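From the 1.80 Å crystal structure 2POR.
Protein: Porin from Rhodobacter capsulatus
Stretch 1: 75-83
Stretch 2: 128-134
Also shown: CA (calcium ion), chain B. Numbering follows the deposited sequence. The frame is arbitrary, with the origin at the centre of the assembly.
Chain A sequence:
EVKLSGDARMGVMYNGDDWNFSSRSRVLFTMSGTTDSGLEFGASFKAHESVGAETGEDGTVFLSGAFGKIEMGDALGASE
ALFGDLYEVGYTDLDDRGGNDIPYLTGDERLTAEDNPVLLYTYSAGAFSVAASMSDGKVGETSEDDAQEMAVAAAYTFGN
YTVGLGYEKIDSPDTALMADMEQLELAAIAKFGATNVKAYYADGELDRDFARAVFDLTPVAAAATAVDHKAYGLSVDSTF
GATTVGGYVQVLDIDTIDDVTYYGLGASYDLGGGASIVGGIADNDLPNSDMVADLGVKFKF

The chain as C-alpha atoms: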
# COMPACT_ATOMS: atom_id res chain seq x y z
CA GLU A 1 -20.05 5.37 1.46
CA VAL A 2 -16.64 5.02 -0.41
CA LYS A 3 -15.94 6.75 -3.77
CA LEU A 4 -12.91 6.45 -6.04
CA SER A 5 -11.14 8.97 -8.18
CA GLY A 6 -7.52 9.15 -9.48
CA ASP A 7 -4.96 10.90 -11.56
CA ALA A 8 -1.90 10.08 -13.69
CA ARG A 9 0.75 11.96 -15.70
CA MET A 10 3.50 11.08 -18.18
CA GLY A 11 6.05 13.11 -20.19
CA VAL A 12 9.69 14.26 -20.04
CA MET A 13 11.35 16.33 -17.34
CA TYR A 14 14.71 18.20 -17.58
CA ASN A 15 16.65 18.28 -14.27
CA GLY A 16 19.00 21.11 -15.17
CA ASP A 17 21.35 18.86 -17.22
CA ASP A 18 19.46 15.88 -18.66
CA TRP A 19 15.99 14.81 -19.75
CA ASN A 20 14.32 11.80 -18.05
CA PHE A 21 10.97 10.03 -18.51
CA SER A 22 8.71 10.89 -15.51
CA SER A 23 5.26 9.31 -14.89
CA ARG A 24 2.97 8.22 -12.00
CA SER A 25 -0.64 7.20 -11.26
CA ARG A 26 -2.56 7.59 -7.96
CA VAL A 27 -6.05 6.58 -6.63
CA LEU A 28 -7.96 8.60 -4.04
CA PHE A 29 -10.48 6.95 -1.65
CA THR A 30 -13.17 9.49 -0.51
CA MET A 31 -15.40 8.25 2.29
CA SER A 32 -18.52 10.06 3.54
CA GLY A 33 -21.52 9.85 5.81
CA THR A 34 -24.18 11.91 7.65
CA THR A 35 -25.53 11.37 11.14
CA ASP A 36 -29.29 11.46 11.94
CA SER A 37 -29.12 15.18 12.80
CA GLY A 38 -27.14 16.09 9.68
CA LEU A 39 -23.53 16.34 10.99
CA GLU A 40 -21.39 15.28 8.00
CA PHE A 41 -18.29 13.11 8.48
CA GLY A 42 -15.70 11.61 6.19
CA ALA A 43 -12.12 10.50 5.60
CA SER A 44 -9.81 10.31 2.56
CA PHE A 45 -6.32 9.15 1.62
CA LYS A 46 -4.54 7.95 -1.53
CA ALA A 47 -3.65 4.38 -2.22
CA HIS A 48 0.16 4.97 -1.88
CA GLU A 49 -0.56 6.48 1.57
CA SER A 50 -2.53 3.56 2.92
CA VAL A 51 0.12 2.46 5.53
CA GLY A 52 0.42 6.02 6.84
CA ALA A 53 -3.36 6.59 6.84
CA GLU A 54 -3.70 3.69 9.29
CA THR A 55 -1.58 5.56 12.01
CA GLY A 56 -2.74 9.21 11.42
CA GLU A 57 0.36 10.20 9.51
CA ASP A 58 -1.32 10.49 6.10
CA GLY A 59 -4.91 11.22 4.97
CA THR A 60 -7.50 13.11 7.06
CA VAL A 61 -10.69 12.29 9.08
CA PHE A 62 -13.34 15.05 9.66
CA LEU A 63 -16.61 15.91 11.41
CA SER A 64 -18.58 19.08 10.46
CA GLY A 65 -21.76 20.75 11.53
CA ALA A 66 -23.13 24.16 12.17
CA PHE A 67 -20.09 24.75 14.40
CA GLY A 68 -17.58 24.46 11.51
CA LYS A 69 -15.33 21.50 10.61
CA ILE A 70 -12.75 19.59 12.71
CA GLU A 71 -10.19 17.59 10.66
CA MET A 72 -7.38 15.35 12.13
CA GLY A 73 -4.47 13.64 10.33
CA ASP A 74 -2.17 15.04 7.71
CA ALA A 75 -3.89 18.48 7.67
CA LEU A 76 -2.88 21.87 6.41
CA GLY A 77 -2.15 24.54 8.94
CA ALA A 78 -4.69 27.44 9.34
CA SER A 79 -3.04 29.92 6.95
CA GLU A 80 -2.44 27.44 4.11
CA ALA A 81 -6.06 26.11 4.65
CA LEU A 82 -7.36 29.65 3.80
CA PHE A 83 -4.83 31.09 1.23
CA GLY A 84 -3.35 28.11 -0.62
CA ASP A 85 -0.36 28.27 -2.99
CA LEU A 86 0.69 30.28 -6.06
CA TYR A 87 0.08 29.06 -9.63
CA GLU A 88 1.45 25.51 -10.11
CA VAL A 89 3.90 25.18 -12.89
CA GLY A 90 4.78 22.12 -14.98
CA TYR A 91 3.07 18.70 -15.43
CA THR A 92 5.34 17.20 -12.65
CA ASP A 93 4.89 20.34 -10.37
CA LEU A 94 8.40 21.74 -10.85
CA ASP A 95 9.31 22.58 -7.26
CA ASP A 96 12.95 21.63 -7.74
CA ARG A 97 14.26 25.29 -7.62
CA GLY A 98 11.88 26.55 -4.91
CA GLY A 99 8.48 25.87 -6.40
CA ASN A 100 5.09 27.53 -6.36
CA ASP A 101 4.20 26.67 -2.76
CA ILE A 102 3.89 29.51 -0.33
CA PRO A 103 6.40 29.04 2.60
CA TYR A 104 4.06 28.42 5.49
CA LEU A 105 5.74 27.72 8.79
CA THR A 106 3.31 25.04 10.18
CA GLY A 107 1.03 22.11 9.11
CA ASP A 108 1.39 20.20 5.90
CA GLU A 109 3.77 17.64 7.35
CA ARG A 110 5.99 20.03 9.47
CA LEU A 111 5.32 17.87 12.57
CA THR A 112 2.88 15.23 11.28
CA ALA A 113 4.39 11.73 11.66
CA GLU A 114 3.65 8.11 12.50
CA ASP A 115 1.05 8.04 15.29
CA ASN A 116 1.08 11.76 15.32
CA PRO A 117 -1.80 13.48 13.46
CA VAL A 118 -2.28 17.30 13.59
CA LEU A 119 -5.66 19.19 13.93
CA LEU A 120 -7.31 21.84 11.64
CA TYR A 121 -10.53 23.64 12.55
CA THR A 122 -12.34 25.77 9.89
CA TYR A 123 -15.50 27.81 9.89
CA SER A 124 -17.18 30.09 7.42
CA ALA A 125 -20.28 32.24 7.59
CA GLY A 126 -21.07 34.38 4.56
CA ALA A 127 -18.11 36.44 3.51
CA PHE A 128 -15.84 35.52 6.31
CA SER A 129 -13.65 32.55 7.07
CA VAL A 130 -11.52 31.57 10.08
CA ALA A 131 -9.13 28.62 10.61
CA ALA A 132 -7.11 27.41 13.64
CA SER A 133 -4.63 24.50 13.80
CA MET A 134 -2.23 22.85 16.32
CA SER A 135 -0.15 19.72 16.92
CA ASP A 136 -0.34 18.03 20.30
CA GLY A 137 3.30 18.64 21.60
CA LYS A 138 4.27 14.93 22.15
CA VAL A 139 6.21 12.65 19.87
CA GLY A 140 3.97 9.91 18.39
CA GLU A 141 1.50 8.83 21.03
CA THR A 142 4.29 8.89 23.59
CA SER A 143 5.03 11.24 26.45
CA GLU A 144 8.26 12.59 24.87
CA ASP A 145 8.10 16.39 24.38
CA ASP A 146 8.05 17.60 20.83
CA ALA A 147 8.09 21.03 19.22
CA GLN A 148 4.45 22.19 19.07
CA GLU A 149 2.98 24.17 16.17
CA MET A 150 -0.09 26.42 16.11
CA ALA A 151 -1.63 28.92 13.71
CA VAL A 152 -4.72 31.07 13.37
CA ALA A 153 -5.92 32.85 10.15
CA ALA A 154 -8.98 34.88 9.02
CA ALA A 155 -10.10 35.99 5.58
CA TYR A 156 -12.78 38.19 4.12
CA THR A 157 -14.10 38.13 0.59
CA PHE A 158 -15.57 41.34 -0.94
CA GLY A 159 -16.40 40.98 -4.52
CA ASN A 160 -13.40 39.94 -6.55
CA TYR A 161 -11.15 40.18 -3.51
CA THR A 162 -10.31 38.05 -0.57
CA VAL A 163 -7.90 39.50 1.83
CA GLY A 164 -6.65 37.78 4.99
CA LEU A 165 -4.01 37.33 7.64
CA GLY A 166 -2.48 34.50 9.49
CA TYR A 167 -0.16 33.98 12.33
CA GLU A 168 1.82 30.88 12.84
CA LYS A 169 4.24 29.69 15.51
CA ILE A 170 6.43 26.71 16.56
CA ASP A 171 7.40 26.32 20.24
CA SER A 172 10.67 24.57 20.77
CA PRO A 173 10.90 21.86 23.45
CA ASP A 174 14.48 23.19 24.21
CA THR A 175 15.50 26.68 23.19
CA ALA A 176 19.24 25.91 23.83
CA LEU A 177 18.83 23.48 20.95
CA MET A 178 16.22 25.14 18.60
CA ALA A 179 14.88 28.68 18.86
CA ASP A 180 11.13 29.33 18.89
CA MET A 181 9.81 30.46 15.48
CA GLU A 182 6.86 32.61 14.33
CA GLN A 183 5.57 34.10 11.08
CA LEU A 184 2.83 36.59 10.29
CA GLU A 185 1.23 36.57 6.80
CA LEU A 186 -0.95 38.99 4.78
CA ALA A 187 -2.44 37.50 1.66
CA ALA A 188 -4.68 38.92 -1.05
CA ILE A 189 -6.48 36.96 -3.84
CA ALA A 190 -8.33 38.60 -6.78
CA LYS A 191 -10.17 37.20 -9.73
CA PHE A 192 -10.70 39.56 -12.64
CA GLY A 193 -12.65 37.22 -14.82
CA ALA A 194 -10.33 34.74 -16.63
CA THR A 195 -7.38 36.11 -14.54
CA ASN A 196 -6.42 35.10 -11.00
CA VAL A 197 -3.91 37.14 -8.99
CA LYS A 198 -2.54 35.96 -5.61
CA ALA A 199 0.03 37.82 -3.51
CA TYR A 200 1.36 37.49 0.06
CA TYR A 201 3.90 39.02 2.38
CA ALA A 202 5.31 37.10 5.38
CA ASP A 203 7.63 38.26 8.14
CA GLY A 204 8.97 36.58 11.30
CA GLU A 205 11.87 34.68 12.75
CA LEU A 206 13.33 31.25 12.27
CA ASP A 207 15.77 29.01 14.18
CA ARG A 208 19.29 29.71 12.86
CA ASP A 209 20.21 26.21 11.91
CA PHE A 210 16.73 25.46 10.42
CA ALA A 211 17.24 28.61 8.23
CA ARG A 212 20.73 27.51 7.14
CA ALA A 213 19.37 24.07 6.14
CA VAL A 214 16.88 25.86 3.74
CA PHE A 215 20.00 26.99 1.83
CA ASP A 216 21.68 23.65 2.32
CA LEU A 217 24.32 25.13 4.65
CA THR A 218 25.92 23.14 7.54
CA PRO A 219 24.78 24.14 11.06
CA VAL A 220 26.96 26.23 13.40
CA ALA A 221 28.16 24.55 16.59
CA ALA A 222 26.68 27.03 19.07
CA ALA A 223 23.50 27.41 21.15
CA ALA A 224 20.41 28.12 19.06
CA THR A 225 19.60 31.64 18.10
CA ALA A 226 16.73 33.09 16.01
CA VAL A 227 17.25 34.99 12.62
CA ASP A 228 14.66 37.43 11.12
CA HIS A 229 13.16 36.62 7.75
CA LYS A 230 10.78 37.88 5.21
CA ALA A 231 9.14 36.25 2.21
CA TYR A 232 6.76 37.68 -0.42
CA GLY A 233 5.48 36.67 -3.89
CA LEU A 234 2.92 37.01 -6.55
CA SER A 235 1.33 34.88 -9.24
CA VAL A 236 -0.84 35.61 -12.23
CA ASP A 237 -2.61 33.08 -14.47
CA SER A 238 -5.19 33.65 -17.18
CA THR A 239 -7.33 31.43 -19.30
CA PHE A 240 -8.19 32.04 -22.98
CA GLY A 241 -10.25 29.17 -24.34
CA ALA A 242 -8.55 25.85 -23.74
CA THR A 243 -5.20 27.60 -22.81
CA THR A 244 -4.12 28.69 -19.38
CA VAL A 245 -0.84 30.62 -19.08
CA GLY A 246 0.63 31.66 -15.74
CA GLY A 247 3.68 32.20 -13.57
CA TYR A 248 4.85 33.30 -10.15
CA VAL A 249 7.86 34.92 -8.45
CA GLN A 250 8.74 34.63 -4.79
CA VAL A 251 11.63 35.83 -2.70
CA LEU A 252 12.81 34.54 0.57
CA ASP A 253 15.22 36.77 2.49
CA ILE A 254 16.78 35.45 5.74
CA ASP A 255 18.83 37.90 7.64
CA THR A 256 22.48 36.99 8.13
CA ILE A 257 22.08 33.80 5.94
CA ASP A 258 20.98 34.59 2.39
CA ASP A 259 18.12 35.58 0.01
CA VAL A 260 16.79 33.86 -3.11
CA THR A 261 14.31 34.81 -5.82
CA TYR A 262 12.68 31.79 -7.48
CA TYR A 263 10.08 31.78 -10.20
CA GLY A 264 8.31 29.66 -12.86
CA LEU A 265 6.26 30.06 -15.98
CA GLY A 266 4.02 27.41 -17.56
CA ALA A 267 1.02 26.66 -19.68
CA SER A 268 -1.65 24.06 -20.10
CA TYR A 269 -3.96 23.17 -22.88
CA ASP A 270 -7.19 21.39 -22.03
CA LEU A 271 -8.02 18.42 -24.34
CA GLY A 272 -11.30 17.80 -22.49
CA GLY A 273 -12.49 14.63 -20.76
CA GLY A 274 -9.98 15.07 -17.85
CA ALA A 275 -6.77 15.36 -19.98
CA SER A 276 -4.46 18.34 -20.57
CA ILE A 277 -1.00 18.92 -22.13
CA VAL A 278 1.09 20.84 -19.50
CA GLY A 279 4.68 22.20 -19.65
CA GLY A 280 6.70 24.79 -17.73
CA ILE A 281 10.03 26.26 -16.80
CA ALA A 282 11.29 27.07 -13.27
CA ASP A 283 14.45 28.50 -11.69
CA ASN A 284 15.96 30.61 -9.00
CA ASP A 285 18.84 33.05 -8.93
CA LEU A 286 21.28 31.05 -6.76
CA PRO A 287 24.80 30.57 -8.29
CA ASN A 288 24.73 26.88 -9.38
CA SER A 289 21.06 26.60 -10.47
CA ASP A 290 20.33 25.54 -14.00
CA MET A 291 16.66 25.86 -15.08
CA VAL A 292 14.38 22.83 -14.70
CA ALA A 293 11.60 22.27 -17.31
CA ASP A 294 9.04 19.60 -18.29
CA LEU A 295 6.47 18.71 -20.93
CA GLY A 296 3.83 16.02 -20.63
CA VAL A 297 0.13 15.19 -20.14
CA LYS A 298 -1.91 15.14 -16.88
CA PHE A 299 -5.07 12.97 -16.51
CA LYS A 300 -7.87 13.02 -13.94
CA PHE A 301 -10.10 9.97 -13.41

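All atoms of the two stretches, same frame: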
# COMPACT_ATOMS: atom_id res chain seq x y z
N ALA A 75 -3.15 17.25 8.00
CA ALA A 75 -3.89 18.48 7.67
C ALA A 75 -3.01 19.66 7.37
O ALA A 75 -1.83 19.71 7.77
CB ALA A 75 -4.81 18.84 8.83
N LEU A 76 -3.56 20.64 6.68
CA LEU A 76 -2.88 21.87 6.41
C LEU A 76 -2.91 22.69 7.65
O LEU A 76 -3.69 22.42 8.55
CB LEU A 76 -3.57 22.67 5.33
CG LEU A 76 -3.65 21.95 3.99
CD1 LEU A 76 -4.44 22.83 3.06
CD2 LEU A 76 -2.25 21.63 3.42
N GLY A 77 -2.03 23.67 7.79
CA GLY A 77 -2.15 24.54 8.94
C GLY A 77 -3.18 25.63 8.57
O GLY A 77 -3.51 25.75 7.38
N ALA A 78 -3.65 26.42 9.54
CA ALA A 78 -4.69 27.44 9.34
C ALA A 78 -4.48 28.41 8.22
O ALA A 78 -5.38 28.62 7.40
CB ALA A 78 -4.85 28.20 10.59
N SER A 79 -3.29 29.01 8.04
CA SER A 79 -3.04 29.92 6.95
C SER A 79 -3.08 29.26 5.59
O SER A 79 -3.71 29.79 4.67
CB SER A 79 -1.68 30.60 7.11
OG SER A 79 -1.61 31.17 8.41
N GLU A 80 -2.43 28.11 5.39
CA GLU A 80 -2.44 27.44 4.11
C GLU A 80 -3.89 27.01 3.79
O GLU A 80 -4.25 27.16 2.63
CB GLU A 80 -1.56 26.23 4.19
CG GLU A 80 -1.38 25.69 2.80
CD GLU A 80 -0.27 24.69 2.57
OE1 GLU A 80 0.54 24.43 3.45
OE2 GLU A 80 -0.15 24.18 1.46
N ALA A 81 -4.66 26.53 4.78
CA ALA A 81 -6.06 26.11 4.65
C ALA A 81 -6.87 27.28 4.05
O ALA A 81 -7.70 27.06 3.15
CB ALA A 81 -6.64 25.74 6.01
N LEU A 82 -6.64 28.55 4.42
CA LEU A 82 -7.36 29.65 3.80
C LEU A 82 -6.72 30.25 2.58
O LEU A 82 -7.47 30.63 1.68
CB LEU A 82 -7.59 30.78 4.82
CG LEU A 82 -8.29 30.39 6.11
CD1 LEU A 82 -8.69 31.61 6.90
CD2 LEU A 82 -9.50 29.55 5.78
N PHE A 83 -5.38 30.35 2.38
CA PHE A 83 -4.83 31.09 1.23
C PHE A 83 -4.20 30.26 0.15
O PHE A 83 -4.00 30.80 -0.94
CB PHE A 83 -3.79 32.16 1.71
CG PHE A 83 -4.31 32.97 2.91
CD1 PHE A 83 -5.54 33.62 2.84
CD2 PHE A 83 -3.59 33.01 4.09
CE1 PHE A 83 -6.02 34.28 3.94
CE2 PHE A 83 -4.07 33.68 5.19
CZ PHE A 83 -5.29 34.31 5.11
N PHE A 128 -16.94 35.60 5.44
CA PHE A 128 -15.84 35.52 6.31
C PHE A 128 -15.47 34.08 6.58
O PHE A 128 -16.34 33.21 6.70
CB PHE A 128 -16.34 36.30 7.46
CG PHE A 128 -15.55 36.13 8.73
CD1 PHE A 128 -14.44 36.93 8.94
CD2 PHE A 128 -15.97 35.19 9.67
CE1 PHE A 128 -13.73 36.77 10.12
CE2 PHE A 128 -15.26 35.04 10.85
CZ PHE A 128 -14.14 35.84 11.06
N SER A 129 -14.17 33.86 6.73
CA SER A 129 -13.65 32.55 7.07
C SER A 129 -12.58 32.61 8.15
O SER A 129 -11.80 33.57 8.17
CB SER A 129 -13.04 31.90 5.86
OG SER A 129 -13.93 31.71 4.78
N VAL A 130 -12.58 31.68 9.09
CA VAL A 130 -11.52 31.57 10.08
C VAL A 130 -11.00 30.14 10.15
O VAL A 130 -11.75 29.19 9.90
CB VAL A 130 -11.96 31.93 11.46
CG1 VAL A 130 -12.04 33.40 11.46
CG2 VAL A 130 -13.23 31.23 11.88
N ALA A 131 -9.72 29.96 10.47
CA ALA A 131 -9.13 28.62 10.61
C ALA A 131 -8.18 28.61 11.82
O ALA A 131 -7.66 29.68 12.22
CB ALA A 131 -8.37 28.27 9.31
N ALA A 132 -8.02 27.49 12.50
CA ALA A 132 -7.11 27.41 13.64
C ALA A 132 -6.52 26.01 13.61
O ALA A 132 -7.22 25.05 13.30
CB ALA A 132 -7.87 27.62 14.95
N SER A 133 -5.23 25.82 13.88
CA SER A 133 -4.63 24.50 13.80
C SER A 133 -3.60 24.29 14.93
O SER A 133 -3.12 25.28 15.49
CB SER A 133 -3.96 24.37 12.46
OG SER A 133 -3.19 25.53 12.15
N MET A 134 -3.26 23.07 15.32
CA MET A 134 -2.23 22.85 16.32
C MET A 134 -1.78 21.40 16.29
O MET A 134 -2.52 20.55 15.77
CB MET A 134 -2.77 23.18 17.70
CG MET A 134 -3.84 22.20 18.16
SD MET A 134 -4.48 22.54 19.81
CE MET A 134 -3.05 22.22 20.81
CA CA B . 2.23 23.59 1.77
O HOH W 1 1.80 23.14 -0.47
O HOH W 2 2.49 25.67 0.87
O HOH W 3 3.75 24.30 3.53
O HOH W 4 4.34 23.06 0.81

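Strand 128-134 supports a short helix, residues 78-83, whose axis approaches that of the strand to 7.3 Å. Their N-to-C directions differ by 147°, so the two elements run roughly antiparallel, and residues late in the helix meet the beginning of the strand whereas the residues at its start meet the strand's end. The contact is small, burying 290 Å² summed over both sides, and it follows the alternation of the strand: S129, A131 and S133 direct their CA-to-CB bonds toward the helix, while V130 and A132 direct theirs away.

At the beginning of the strand, F128 takes no part in the contact, its side chain lying on the surface and out of reach of the helix. The first contributor is S129, which packs against L82. The CD1 atom of L82 lies 3.9 Å from the backbone O of S129, and its CD2 atom lies 4.2 Å from S129 CB. These are van der Waals contacts; the hydroxyl of S129 is satisfied by a hydrogen bond elsewhere in the structure. L82, with chi1 in the m well and chi2 in the t well, also reaches past S129 along the strand. Because V130 turns its side chain away, what it offers L82 is main chain, with V130 C 4.2 Å from L82 CD1.

A131 occupies the middle of the interface and has the register partner A78, the two CA atoms being 4.8 Å apart. At this separation the two methyl groups are in direct contact. A131 CB lies 3.7 Å from A78 CB and 3.8 Å from L82 CG, so one methyl touches two helix residues four positions apart, one helical turn. The same methyl lies 3.6 Å from A78 O, the carbonyl that accepts the backbone hydrogen bond from L82 N at 3.2 Å. A131 thus packs against the first turn of the helix at both its side chains and its backbone. At A132 the side chain again points away, and the contact is made through the backbone, with A78 CB 3.8 Å from A132 N.

S133 provides the one hydrogen bond between the stretches. Its chi1 of 46°, in the p well, places OG 2.8 Å from A78 N, which donates to it with an N-H...acceptor angle of 154°. The backbone N-H groups in the first turn of a helix have no preceding carbonyl within the helix to bind, and here the strand serine supplies the acceptor for one of them. G77, at the N-cap position, passes close by, its CA 3.5 Å from S133 OG; G77 O accepts a hydrogen bond from A81 N at 2.9 Å. M134 lies beyond the contact.

On the helix, S79 points away from the strand and E80 is out of its reach. E80 instead binds the calcium ion through both carboxylate oxygens, E80 OE1 and E80 OE2 each lying 2.5 Å from the calcium ion.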